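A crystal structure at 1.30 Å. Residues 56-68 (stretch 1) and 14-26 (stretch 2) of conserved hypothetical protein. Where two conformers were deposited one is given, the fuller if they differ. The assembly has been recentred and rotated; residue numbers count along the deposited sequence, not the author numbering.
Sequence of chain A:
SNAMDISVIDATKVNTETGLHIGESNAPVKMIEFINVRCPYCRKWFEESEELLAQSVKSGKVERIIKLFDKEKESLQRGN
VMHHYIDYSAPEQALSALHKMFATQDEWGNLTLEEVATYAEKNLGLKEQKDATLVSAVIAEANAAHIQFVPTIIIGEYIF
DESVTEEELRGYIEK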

ATOM      1  N   SER A  56     -16.868   0.896  -0.014  1.00 14.15           N
ATOM      2  CA  SER A  56     -16.760   0.571  -1.447  1.00 14.73           C
ATOM      3  C   SER A  56     -16.399  -0.892  -1.672  1.00 14.74           C
ATOM      4  O   SER A  56     -16.856  -1.511  -2.634  1.00 15.01           O
ATOM      5  CB  SER A  56     -15.717   1.465  -2.118  1.00 15.77           C
ATOM      6  OG  SER A  56     -16.020   2.838  -1.981  1.00 17.68           O
ATOM      7  N   VAL A  57     -15.537  -1.417  -0.807  1.00 14.66           N
ATOM      8  CA  VAL A  57     -15.150  -2.818  -0.854  1.00 15.30           C
ATOM      9  C   VAL A  57     -16.328  -3.706  -0.453  1.00 15.54           C
ATOM     10  O   VAL A  57     -16.628  -4.697  -1.121  1.00 16.09           O
ATOM     11  CB  VAL A  57     -13.913  -3.073   0.059  1.00 15.15           C
ATOM     12  CG1 VAL A  57     -13.752  -4.553   0.387  1.00 16.67           C
ATOM     13  CG2 VAL A  57     -12.648  -2.518  -0.606  1.00 15.65           C
ATOM     14  N   LYS A  58     -17.010  -3.326   0.621  1.00 15.74           N
ATOM     15  CA  LYS A  58     -18.137  -4.115   1.108  1.00 16.33           C
ATOM     16  C   LYS A  58     -19.277  -4.180   0.097  1.00 16.01           C
ATOM     17  O   LYS A  58     -19.920  -5.221  -0.052  1.00 16.77           O
ATOM     18  CB  LYS A  58     -18.651  -3.561   2.435  1.00 16.48           C
ATOM     19  CG  LYS A  58     -19.883  -4.297   2.975  1.00 17.75           C
ATOM     20  CD  LYS A  58     -19.573  -5.745   3.313  1.00 22.24           C
ATOM     21  CE  LYS A  58     -20.837  -6.498   3.700  1.00 25.08           C
ATOM     22  NZ  LYS A  58     -20.526  -7.777   4.401  1.00 27.87           N
ATOM     23  N   SER A  59     -19.526  -3.068  -0.585  1.00 16.00           N
ATOM     24  CA  SER A  59     -20.611  -2.981  -1.565  1.00 16.31           C
ATOM     25  C   SER A  59     -20.312  -3.685  -2.899  1.00 16.00           C
ATOM     26  O   SER A  59     -21.178  -3.731  -3.775  1.00 16.37           O
ATOM     27  CB  SER A  59     -20.933  -1.520  -1.840  1.00 16.72           C
ATOM     28  OG  SER A  59     -19.892  -0.943  -2.603  1.00 18.48           O
ATOM     29  N   GLY A  60     -19.089  -4.192  -3.060  1.00 15.54           N
ATOM     30  CA  GLY A  60     -18.694  -4.925  -4.263  1.00 15.28           C
ATOM     31  C   GLY A  60     -18.209  -4.053  -5.410  1.00 14.69           C
ATOM     32  O   GLY A  60     -17.926  -4.559  -6.485  1.00 14.95           O
ATOM     33  N   LYS A  61     -18.127  -2.742  -5.186  1.00 14.22           N
ATOM     34  CA  LYS A  61     -17.737  -1.800  -6.232  1.00 13.98           C
ATOM     35  C   LYS A  61     -16.230  -1.815  -6.492  1.00 13.53           C
ATOM     36  O   LYS A  61     -15.801  -1.745  -7.644  1.00 13.38           O
ATOM     37  CB  LYS A  61     -18.213  -0.381  -5.883  1.00 14.59           C
ATOM     38  CG  LYS A  61     -17.844   0.705  -6.881  1.00 16.57           C
ATOM     39  CD  LYS A  61     -18.709   0.687  -8.126  1.00 18.42           C
ATOM     40  CE  LYS A  61     -18.503   1.984  -8.895  1.00 19.75           C
ATOM     41  NZ  LYS A  61     -19.471   2.226  -9.989  1.00 23.19           N
ATOM     42  N   VAL A  62     -15.443  -1.915  -5.423  1.00 13.22           N
ATOM     43  CA  VAL A  62     -13.994  -1.771  -5.498  1.00 13.23           C
ATOM     44  C   VAL A  62     -13.267  -3.008  -4.998  1.00 13.34           C
ATOM     45  O   VAL A  62     -13.643  -3.591  -3.978  1.00 13.66           O
ATOM     46  CB  VAL A  62     -13.534  -0.545  -4.663  1.00 13.19           C
ATOM     47  CG1 VAL A  62     -12.016  -0.542  -4.442  1.00 14.15           C
ATOM     48  CG2 VAL A  62     -13.985   0.755  -5.309  1.00 13.30           C
ATOM     49  N   GLU A  63     -12.232  -3.400  -5.740  1.00 12.91           N
ATOM     50  CA  GLU A  63     -11.208  -4.307  -5.235  1.00 13.19           C
ATOM     51  C   GLU A  63      -9.916  -3.513  -5.100  1.00 12.34           C
ATOM     52  O   GLU A  63      -9.499  -2.844  -6.045  1.00 12.87           O
ATOM     53  CB  GLU A  63     -10.975  -5.471  -6.197  1.00 13.37           C
ATOM     54  CG  GLU A  63      -9.964  -6.503  -5.666  1.00 15.23           C
ATOM     55  CD  GLU A  63      -9.566  -7.571  -6.677  1.00 14.76           C
ATOM     56  OE1 GLU A  63      -9.690  -7.347  -7.897  1.00 17.58           O
ATOM     57  OE2 GLU A  63      -9.107  -8.653  -6.239  1.00 17.05           O
ATOM     58  N   ARG A  64      -9.292  -3.581  -3.929  1.00 11.60           N
ATOM     59  CA  ARG A  64      -8.003  -2.929  -3.726  1.00 11.23           C
ATOM     60  C   ARG A  64      -6.909  -3.941  -3.950  1.00 11.28           C
ATOM     61  O   ARG A  64      -7.019  -5.095  -3.511  1.00 11.81           O
ATOM     62  CB  ARG A  64      -7.879  -2.380  -2.313  1.00 11.51           C
ATOM     63  CG  ARG A  64      -8.967  -1.383  -1.939  1.00 11.49           C
ATOM     64  CD  ARG A  64      -8.951  -1.106  -0.445  1.00 12.26           C
ATOM     65  NE  ARG A  64      -7.779  -0.316  -0.078  1.00 12.83           N
ATOM     66  CZ  ARG A  64      -7.474   0.045   1.165  1.00 13.10           C
ATOM     67  NH1 ARG A  64      -8.231  -0.339   2.186  1.00 14.10           N
ATOM     68  NH2 ARG A  64      -6.396   0.790   1.386  1.00 13.09           N
ATOM     69  N   ILE A  65      -5.855  -3.500  -4.640  1.00 10.95           N
ATOM     70  CA  ILE A  65      -4.653  -4.312  -4.805  0.50 10.80           C
ATOM     71  C   ILE A  65      -3.499  -3.509  -4.219  1.00 10.87           C
ATOM     72  O   ILE A  65      -3.016  -2.539  -4.807  1.00 11.01           O
ATOM     73  CB  ILE A  65      -4.376  -4.731  -6.272  0.50 10.78           C
ATOM     74  CG1 ILE A  65      -5.601  -5.408  -6.898  0.50 10.12           C
ATOM     75  CG2 ILE A  65      -3.171  -5.662  -6.322  0.50 12.13           C
ATOM     76  CD1 ILE A  65      -6.539  -4.443  -7.646  0.50  8.67           C
ATOM     77  N   ILE A  66      -3.096  -3.918  -3.020  1.00 10.79           N
ATOM     78  CA  ILE A  66      -2.134  -3.171  -2.226  1.00 10.98           C
ATOM     79  C   ILE A  66      -0.742  -3.741  -2.468  1.00  9.62           C
ATOM     80  O   ILE A  66      -0.488  -4.926  -2.177  1.00 11.23           O
ATOM     81  CB  ILE A  66      -2.528  -3.165  -0.733  1.00 11.21           C
ATOM     82  CG1 ILE A  66      -3.895  -2.481  -0.551  1.00 12.09           C
ATOM     83  CG2 ILE A  66      -1.461  -2.452   0.107  1.00 11.90           C
ATOM     84  CD1 ILE A  66      -4.530  -2.707   0.816  1.00 13.41           C
ATOM     85  N   LYS A  67       0.122  -2.891  -3.013  1.00 10.20           N
ATOM     86  CA  LYS A  67       1.466  -3.263  -3.428  1.00  9.87           C
ATOM     87  C   LYS A  67       2.460  -2.660  -2.458  1.00  9.69           C
ATOM     88  O   LYS A  67       2.687  -1.448  -2.470  1.00 10.33           O
ATOM     89  CB  LYS A  67       1.710  -2.799  -4.866  1.00 10.97           C
ATOM     90  CG  LYS A  67       0.738  -3.498  -5.833  1.00 12.91           C
ATOM     91  CD  LYS A  67       0.878  -3.011  -7.255  1.00 14.34           C
ATOM     92  CE  LYS A  67      -0.187  -3.610  -8.168  1.00 12.72           C
ATOM     93  NZ  LYS A  67       0.139  -5.003  -8.649  1.00 11.40           N
ATOM     94  N   LEU A  68       3.030  -3.515  -1.616  1.00  9.90           N
ATOM     95  CA  LEU A  68       3.962  -3.062  -0.578  1.00  9.82           C
ATOM     96  C   LEU A  68       5.337  -2.913  -1.205  1.00 10.25           C
ATOM     97  O   LEU A  68       5.996  -3.900  -1.544  1.00 10.91           O
ATOM     98  CB  LEU A  68       3.949  -4.018   0.617  1.00 10.60           C
ATOM     99  CG  LEU A  68       2.571  -4.147   1.284  1.00 10.61           C
ATOM    100  CD1 LEU A  68       2.668  -5.101   2.456  1.00 12.21           C
ATOM    101  CD2 LEU A  68       2.009  -2.816   1.742  1.00 12.05           C
TER
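Stretch 2 (14-26) VNTETGLHIGESN

Stretch 2 approaches strand 62-68 as a loop, pairs with it as a short strand at 20-22, and leaves past Val57 of the helix that precedes the strand. The two strands run antiparallel: their directions differ by 158° and their axes approach to 4.7 Å.

Asn15 and Thr18 receive the end of Lys67, whose NZ donates to Asn15 O (2.9 Å) and Thr18 O (2.8 Å). Between them, Thr16 CB lies 3.8 Å from Ile65 CD1. Gly19, at phi 123° and psi -167°, has its CA 3.5 Å from Ile66 O; an ideal CB would clash with that oxygen.

Leu20 pairs with Ile66 through two nearly linear bonds, Leu20 N to Ile66 O (2.9 Å) and Ile66 N to Leu20 O (2.8 Å), both at 174°. His21 faces Ile65 in the non-hydrogen-bonded register, CA to CA 4.8 Å; its ring carries Ile65 CG2 over one face and Glu63 OE2 at its edge, 3.0 Å from His21 CD2. Ile22 repeats the pair of hydrogen bonds with Arg64 (Ile22 N to Arg64 O 2.9 Å, Arg64 N to Ile22 O 2.8 Å), and Ile22 CG2 reaches Val57 CG1 at 4.0 Å.

Beyond, Gly23 CA packs 3.5 Å from Val57 CG1. Water 2 joins Glu24 N (2.9 Å) to Val57 O (2.7 Å) and Val62 O (2.8 Å).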

ATOM      1  N   VAL A  14       1.000  -1.197 -14.802  1.00 13.77           N
ATOM      2  CA  VAL A  14       0.644  -1.797 -13.520  1.00 13.82           C
ATOM      3  C   VAL A  14      -0.345  -2.929 -13.768  1.00 13.43           C
ATOM      4  O   VAL A  14      -0.962  -2.999 -14.839  1.00 15.00           O
ATOM      5  CB  VAL A  14       0.089  -0.748 -12.518  1.00 13.62           C
ATOM      6  CG1 VAL A  14       1.137   0.341 -12.254  1.00 13.76           C
ATOM      7  CG2 VAL A  14      -1.213  -0.126 -13.014  1.00 14.90           C
ATOM      8  N   ASN A  15      -0.497  -3.815 -12.791  1.00 13.06           N
ATOM      9  CA  ASN A  15      -1.439  -4.917 -12.920  1.00 12.68           C
ATOM     10  C   ASN A  15      -2.246  -5.098 -11.642  1.00 13.15           C
ATOM     11  O   ASN A  15      -1.906  -4.545 -10.590  1.00 12.63           O
ATOM     12  CB  ASN A  15      -0.708  -6.213 -13.313  1.00 12.79           C
ATOM     13  CG  ASN A  15       0.248  -6.696 -12.223  1.00 12.19           C
ATOM     14  OD1 ASN A  15      -0.180  -7.105 -11.141  1.00 12.31           O
ATOM     15  ND2 ASN A  15       1.549  -6.629 -12.501  1.00 12.76           N
ATOM     16  N   THR A  16      -3.315  -5.874 -11.748  1.00 13.28           N
ATOM     17  CA  THR A  16      -4.182  -6.161 -10.615  1.00 15.04           C
ATOM     18  C   THR A  16      -3.929  -7.557 -10.053  1.00 15.12           C
ATOM     19  O   THR A  16      -4.782  -8.112  -9.360  1.00 16.73           O
ATOM     20  CB  THR A  16      -5.658  -6.026 -11.013  1.00 15.70           C
ATOM     21  OG1 THR A  16      -5.948  -6.953 -12.067  1.00 18.33           O
ATOM     22  CG2 THR A  16      -5.931  -4.613 -11.499  1.00 17.71           C
ATOM     23  N   GLU A  17      -2.748  -8.106 -10.325  1.00 15.17           N
ATOM     24  CA  GLU A  17      -2.402  -9.459  -9.890  1.00 16.27           C
ATOM     25  C   GLU A  17      -1.514  -9.497  -8.652  1.00 15.13           C
ATOM     26  O   GLU A  17      -1.839 -10.178  -7.677  1.00 16.56           O
ATOM     27  CB  GLU A  17      -1.738 -10.223 -11.035  1.00 17.36           C
ATOM     28  CG  GLU A  17      -2.665 -10.504 -12.198  1.00 21.76           C
ATOM     29  CD  GLU A  17      -3.812 -11.434 -11.837  1.00 26.66           C
ATOM     30  OE1 GLU A  17      -3.569 -12.446 -11.138  1.00 29.62           O
ATOM     31  OE2 GLU A  17      -4.958 -11.153 -12.264  1.00 29.92           O
ATOM     32  N   THR A  18      -0.395  -8.781  -8.691  1.00 13.36           N
ATOM     33  CA  THR A  18       0.581  -8.865  -7.615  1.00 13.00           C
ATOM     34  C   THR A  18       0.140  -8.048  -6.417  1.00 12.23           C
ATOM     35  O   THR A  18      -0.188  -6.863  -6.560  1.00 12.05           O
ATOM     36  CB  THR A  18       1.941  -8.353  -8.093  1.00 12.69           C
ATOM     37  OG1 THR A  18       2.335  -9.101  -9.243  1.00 14.33           O
ATOM     38  CG2 THR A  18       2.989  -8.521  -7.006  1.00 14.83           C
ATOM     39  N   GLY A  19       0.164  -8.660  -5.237  1.00 12.04           N
ATOM     40  CA  GLY A  19      -0.082  -7.902  -4.025  1.00 12.41           C
ATOM     41  C   GLY A  19      -1.212  -8.406  -3.176  1.00 12.62           C
ATOM     42  O   GLY A  19      -1.678  -9.530  -3.345  1.00 13.11           O
ATOM     43  N   LEU A  20      -1.625  -7.581  -2.226  1.00 12.19           N
ATOM     44  CA  LEU A  20      -2.669  -7.937  -1.285  1.00 13.09           C
ATOM     45  C   LEU A  20      -4.017  -7.522  -1.854  1.00 12.81           C
ATOM     46  O   LEU A  20      -4.236  -6.342  -2.126  1.00 12.48           O
ATOM     47  CB  LEU A  20      -2.411  -7.215   0.040  1.00 13.61           C
ATOM     48  CG  LEU A  20      -3.441  -7.355   1.158  1.00 13.89           C
ATOM     49  CD1 LEU A  20      -3.582  -8.809   1.588  1.00 16.71           C
ATOM     50  CD2 LEU A  20      -3.051  -6.479   2.339  1.00 14.41           C
ATOM     51  N   HIS A  21      -4.913  -8.490  -2.034  1.00 12.54           N
ATOM     52  CA  HIS A  21      -6.234  -8.215  -2.600  1.00 13.07           C
ATOM     53  C   HIS A  21      -7.264  -8.059  -1.503  1.00 13.40           C
ATOM     54  O   HIS A  21      -7.448  -8.967  -0.698  1.00 13.67           O
ATOM     55  CB  HIS A  21      -6.660  -9.347  -3.524  1.00 13.73           C
ATOM     56  CG  HIS A  21      -5.839  -9.438  -4.765  1.00 14.18           C
ATOM     57  ND1 HIS A  21      -4.552  -9.932  -4.770  1.00 17.09           N
ATOM     58  CD2 HIS A  21      -6.124  -9.114  -6.047  1.00 16.42           C
ATOM     59  CE1 HIS A  21      -4.078  -9.896  -6.003  1.00 17.20           C
ATOM     60  NE2 HIS A  21      -5.004  -9.386  -6.791  1.00 18.51           N
ATOM     61  N   ILE A  22      -7.943  -6.921  -1.498  1.00 13.75           N
ATOM     62  CA  ILE A  22      -9.015  -6.639  -0.535  1.00 14.26           C
ATOM     63  C   ILE A  22     -10.291  -6.409  -1.326  1.00 14.69           C
ATOM     64  O   ILE A  22     -10.347  -5.512  -2.163  1.00 15.22           O
ATOM     65  CB  ILE A  22      -8.708  -5.377   0.325  1.00 14.13           C
ATOM     66  CG1 ILE A  22      -7.391  -5.522   1.103  1.00 15.48           C
ATOM     67  CG2 ILE A  22      -9.876  -5.023   1.240  1.00 14.98           C
ATOM     68  CD1 ILE A  22      -7.308  -6.735   2.029  1.00 19.30           C
ATOM     69  N   GLY A  23     -11.308  -7.222  -1.066  1.00 15.17           N
ATOM     70  CA  GLY A  23     -12.567  -7.084  -1.769  1.00 15.95           C
ATOM     71  C   GLY A  23     -12.827  -8.216  -2.739  1.00 16.55           C
ATOM     72  O   GLY A  23     -12.053  -9.177  -2.829  1.00 17.15           O
ATOM     73  N   GLU A  24     -13.921  -8.091  -3.474  1.00 16.64           N
ATOM     74  CA  GLU A  24     -14.341  -9.122  -4.417  1.00 17.34           C
ATOM     75  C   GLU A  24     -13.500  -9.129  -5.696  1.00 16.42           C
ATOM     76  O   GLU A  24     -13.250  -8.083  -6.280  1.00 15.93           O
ATOM     77  CB  GLU A  24     -15.822  -8.934  -4.735  1.00 17.29           C
ATOM     78  CG  GLU A  24     -16.707  -9.045  -3.496  1.00 18.48           C
ATOM     79  CD  GLU A  24     -18.168  -8.693  -3.749  1.00 19.82           C
ATOM     80  OE1 GLU A  24     -18.655  -8.908  -4.876  1.00 22.41           O
ATOM     81  OE2 GLU A  24     -18.827  -8.204  -2.806  1.00 22.80           O
ATOM     82  N   SER A  25     -13.072 -10.314  -6.133  0.50 15.39           N
ATOM     83  CA  SER A  25     -12.245 -10.433  -7.346  0.50 15.25           C
ATOM     84  C   SER A  25     -12.935  -9.899  -8.598  0.50 14.71           C
ATOM     85  O   SER A  25     -12.280  -9.487  -9.547  0.50 13.71           O
ATOM     86  CB  SER A  25     -11.825 -11.884  -7.572  0.50 15.66           C
ATOM     87  OG  SER A  25     -11.055 -12.350  -6.487  0.50 18.24           O
ATOM     88  N   ASN A  26     -14.264  -9.924  -8.582  1.00 15.70           N
ATOM     89  CA  ASN A  26     -14.929  -9.417  -9.780  0.50 15.89           C
ATOM     90  C   ASN A  26     -15.417  -7.972  -9.652  1.00 15.73           C
ATOM     91  O   ASN A  26     -16.085  -7.459 -10.547  1.00 15.52           O
ATOM     92  CB  ASN A  26     -16.087 -10.338 -10.200  0.50 15.99           C
ATOM     93  CG  ASN A  26     -15.622 -11.734 -10.573  0.50 16.81           C
ATOM     94  OD1 ASN A  26     -15.950 -12.707  -9.895  0.50 18.74           O
ATOM     95  ND2 ASN A  26     -14.856 -11.839 -11.654  0.50 17.95           N
TER
HETATM   96  O   HOH W   1     -10.004 -10.173  -4.277  1.00 29.96           O
HETATM   97  O   HOH W   2     -15.395  -5.654  -3.362  1.00 15.91           O
HETATM   98  O   HOH W   3     -18.639  -7.101  -6.783  1.00 28.17           O
HETATM   99  O   HOH W   4     -18.133  -7.546  -0.253  1.00 44.76           O